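Local coordinates for protein proteasome chaperone 3 (Saccharomyces cerevisiae, PDB 2Z5B) that pairs with its partner POC4 as a heterodimeric chaperone that assists 20S proteasome assembly by facilitating formation of the alpha-ring, at residues Val29-Phe34 and Ile38-Arg43. Sequence-based numbering, arbitrary orientation.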
ATOM      1  N   VAL B  29      -6.392  -3.677   8.004  1.00 29.36           N
ATOM      2  CA  VAL B  29      -5.914  -2.409   7.514  1.00 28.69           C
ATOM      3  C   VAL B  29      -4.480  -2.244   7.979  1.00 27.93           C
ATOM      4  O   VAL B  29      -4.124  -2.624   9.115  1.00 25.68           O
ATOM      5  CB  VAL B  29      -6.812  -1.265   7.969  1.00 29.57           C
ATOM      6  CG1 VAL B  29      -6.338   0.024   7.411  1.00 31.02           C
ATOM      7  CG2 VAL B  29      -8.269  -1.517   7.487  1.00 30.76           C
ATOM      8  N   GLN B  30      -3.645  -1.728   7.081  1.00 26.93           N
ATOM      9  CA  GLN B  30      -2.257  -1.399   7.432  1.00 26.00           C
ATOM     10  C   GLN B  30      -1.829  -0.178   6.638  1.00 25.81           C
ATOM     11  O   GLN B  30      -2.295   0.053   5.496  1.00 25.18           O
ATOM     12  CB  GLN B  30      -1.320  -2.588   7.192  1.00 26.10           C
ATOM     13  CG  GLN B  30       0.161  -2.367   7.648  1.00 25.75           C
ATOM     14  CD  GLN B  30       0.989  -1.566   6.653  1.00 26.65           C
ATOM     15  OE1 GLN B  30       0.616  -1.423   5.485  1.00 26.14           O
ATOM     16  NE2 GLN B  30       2.113  -1.032   7.111  1.00 28.26           N
ATOM     17  N   ALA B  31      -0.983   0.641   7.251  1.00 24.70           N
ATOM     18  CA  ALA B  31      -0.512   1.842   6.596  1.00 24.95           C
ATOM     19  C   ALA B  31       0.948   2.115   6.909  1.00 26.00           C
ATOM     20  O   ALA B  31       1.397   1.995   8.071  1.00 25.54           O
ATOM     21  CB  ALA B  31      -1.366   3.028   6.975  1.00 25.17           C
ATOM     22  N   THR B  32       1.685   2.453   5.858  1.00 26.54           N
ATOM     23  CA  THR B  32       3.042   2.973   5.985  1.00 27.25           C
ATOM     24  C   THR B  32       3.035   4.426   5.515  1.00 27.39           C
ATOM     25  O   THR B  32       2.473   4.735   4.469  1.00 27.33           O
ATOM     26  CB  THR B  32       4.041   2.149   5.133  1.00 26.83           C
ATOM     27  OG1 THR B  32       3.759   0.755   5.284  1.00 28.03           O
ATOM     28  CG2 THR B  32       5.488   2.414   5.601  1.00 27.54           C
ATOM     29  N   HIS B  33       3.654   5.313   6.296  1.00 28.19           N
ATOM     30  CA  HIS B  33       3.661   6.742   6.004  1.00 29.33           C
ATOM     31  C   HIS B  33       5.026   7.121   5.471  1.00 30.44           C
ATOM     32  O   HIS B  33       6.046   6.735   6.059  1.00 30.73           O
ATOM     33  CB  HIS B  33       3.396   7.553   7.283  1.00 30.36           C
ATOM     34  CG  HIS B  33       1.997   7.404   7.820  1.00 30.59           C
ATOM     35  ND1 HIS B  33       1.384   8.382   8.571  1.00 31.41           N
ATOM     36  CD2 HIS B  33       1.099   6.398   7.710  1.00 30.89           C
ATOM     37  CE1 HIS B  33       0.168   7.985   8.907  1.00 30.62           C
ATOM     38  NE2 HIS B  33      -0.035   6.787   8.387  1.00 32.01           N
ATOM     39  N   PHE B  34       5.036   7.903   4.397  1.00 30.77           N
ATOM     40  CA  PHE B  34       6.268   8.399   3.774  1.00 32.39           C
ATOM     41  C   PHE B  34       6.220   9.916   3.660  1.00 33.90           C
ATOM     42  O   PHE B  34       5.207  10.536   3.999  1.00 34.32           O
ATOM     43  CB  PHE B  34       6.414   7.799   2.370  1.00 31.10           C
ATOM     44  CG  PHE B  34       6.416   6.309   2.351  1.00 30.65           C
ATOM     45  CD1 PHE B  34       7.594   5.605   2.553  1.00 29.25           C
ATOM     46  CD2 PHE B  34       5.242   5.607   2.123  1.00 28.63           C
ATOM     47  CE1 PHE B  34       7.603   4.201   2.535  1.00 30.47           C
ATOM     48  CE2 PHE B  34       5.235   4.207   2.104  1.00 28.96           C
ATOM     49  CZ  PHE B  34       6.414   3.506   2.317  1.00 27.81           C
ATOM     50  N   ILE B  38       1.094   8.328   1.714  1.00 31.79           N
ATOM     51  CA  ILE B  38       0.812   7.261   2.649  1.00 30.37           C
ATOM     52  C   ILE B  38       0.390   6.072   1.808  1.00 29.06           C
ATOM     53  O   ILE B  38      -0.324   6.237   0.810  1.00 28.59           O
ATOM     54  CB  ILE B  38      -0.258   7.671   3.688  1.00 30.96           C
ATOM     55  CG1 ILE B  38       0.379   8.653   4.703  1.00 32.80           C
ATOM     56  CG2 ILE B  38      -0.802   6.447   4.412  1.00 30.27           C
ATOM     57  CD1 ILE B  38      -0.568   9.579   5.368  1.00 34.97           C
ATOM     58  N   LEU B  39       0.877   4.886   2.169  1.00 27.16           N
ATOM     59  CA  LEU B  39       0.454   3.671   1.482  1.00 26.21           C
ATOM     60  C   LEU B  39      -0.462   2.901   2.411  1.00 26.03           C
ATOM     61  O   LEU B  39      -0.012   2.392   3.438  1.00 26.72           O
ATOM     62  CB  LEU B  39       1.658   2.817   1.053  1.00 25.49           C
ATOM     63  CG  LEU B  39       1.393   1.429   0.429  1.00 25.73           C
ATOM     64  CD1 LEU B  39       0.573   1.570  -0.856  1.00 24.59           C
ATOM     65  CD2 LEU B  39       2.703   0.738   0.138  1.00 26.59           C
ATOM     66  N   LEU B  40      -1.744   2.817   2.040  1.00 25.60           N
ATOM     67  CA  LEU B  40      -2.772   2.156   2.838  1.00 25.10           C
ATOM     68  C   LEU B  40      -3.219   0.848   2.212  1.00 25.51           C
ATOM     69  O   LEU B  40      -3.536   0.806   1.006  1.00 25.67           O
ATOM     70  CB  LEU B  40      -3.996   3.086   3.015  1.00 24.91           C
ATOM     71  CG  LEU B  40      -5.199   2.530   3.783  1.00 24.32           C
ATOM     72  CD1 LEU B  40      -4.841   2.313   5.252  1.00 23.37           C
ATOM     73  CD2 LEU B  40      -6.375   3.507   3.662  1.00 24.88           C
ATOM     74  N   GLN B  41      -3.242  -0.217   3.021  1.00 24.62           N
ATOM     75  CA  GLN B  41      -3.791  -1.509   2.610  1.00 25.25           C
ATOM     76  C   GLN B  41      -5.131  -1.702   3.279  1.00 26.47           C
ATOM     77  O   GLN B  41      -5.266  -1.457   4.485  1.00 25.46           O
ATOM     78  CB  GLN B  41      -2.908  -2.680   3.048  1.00 25.30           C
ATOM     79  CG  GLN B  41      -1.577  -2.799   2.335  1.00 25.24           C
ATOM     80  CD  GLN B  41      -0.842  -4.013   2.802  1.00 24.18           C
ATOM     81  OE1 GLN B  41      -1.076  -5.123   2.306  1.00 26.65           O
ATOM     82  NE2 GLN B  41       0.047  -3.829   3.758  1.00 23.60           N
ATOM     83  N   ILE B  42      -6.124  -2.135   2.506  1.00 26.77           N
ATOM     84  CA  ILE B  42      -7.392  -2.604   3.095  1.00 27.76           C
ATOM     85  C   ILE B  42      -7.740  -3.980   2.550  1.00 28.06           C
ATOM     86  O   ILE B  42      -8.230  -4.108   1.424  1.00 28.79           O
ATOM     87  CB  ILE B  42      -8.573  -1.647   2.858  1.00 27.03           C
ATOM     88  CG1 ILE B  42      -8.155  -0.182   3.090  1.00 28.42           C
ATOM     89  CG2 ILE B  42      -9.723  -2.030   3.791  1.00 28.22           C
ATOM     90  CD1 ILE B  42      -9.169   0.840   2.630  1.00 28.80           C
ATOM     91  N   ARG B  43      -7.477  -5.006   3.337  1.00 28.87           N
ATOM     92  CA  ARG B  43      -7.621  -6.368   2.870  1.00 29.68           C
ATOM     93  C   ARG B  43      -8.853  -7.066   3.436  1.00 31.22           C
ATOM     94  O   ARG B  43      -9.171  -6.922   4.611  1.00 31.89           O
ATOM     95  CB  ARG B  43      -6.382  -7.177   3.237  1.00 29.23           C
ATOM     96  CG  ARG B  43      -5.114  -6.716   2.532  1.00 27.55           C
ATOM     97  CD  ARG B  43      -4.036  -7.717   2.808  1.00 27.15           C
ATOM     98  NE  ARG B  43      -2.732  -7.329   2.271  1.00 27.05           N
ATOM     99  CZ  ARG B  43      -1.851  -8.197   1.791  1.00 27.85           C
ATOM    100  NH1 ARG B  43      -2.177  -9.492   1.715  1.00 27.10           N
ATOM    101  NH2 ARG B  43      -0.662  -7.769   1.345  1.00 24.51           N
TER
HETATM  102  O   HOH W   1       1.842   0.032   3.519  1.00 25.93           O
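The antiparallel beta hairpin of strands 26-33 and 38-44 brings Gln30 opposite Gln41 and Thr32 opposite Leu39, both hydrogen-bonded pairs; the short strand axes run at 170°. In the first pair Gln41 N reaches Gln30 O at 2.7 Å almost linearly. On the face bearing these four side chains, the Gln30 chain, CG anti to the backbone N, bends at chi2 (-80°) and brings OE1 to Gln41 NE2, which donates at 3.0 Å from above the carbonyl plane, with the two amides turned 67° apart. Arg43 NE and NH2 converge side-on upon Gln41 OE1, which fixes the flip of that amide. A water joins Gln30 OE1, Thr32 OG1 and Leu39 O, while Gln30 NE2 binds Thr32 OG1 and Ser3. A leucine in place of Gln41 would probably leave the Arg43 guanidinium without this acceptor and Gln30 OE1 without its amide donor. The reverse face is mainly apolar: Ile38 CG1 lies over the His33 ring, 3.8 Å from its centroid, and Val29 CG1 presses on Leu40 CD1 at 3.5 Å. Helices 109-124 and 162-176 pack against this face, strands 3-9 and 140-145 flank the hairpin, and the YPL144W chain meets the glutamine face, where its Thr29 and Ser42 bond Gln41.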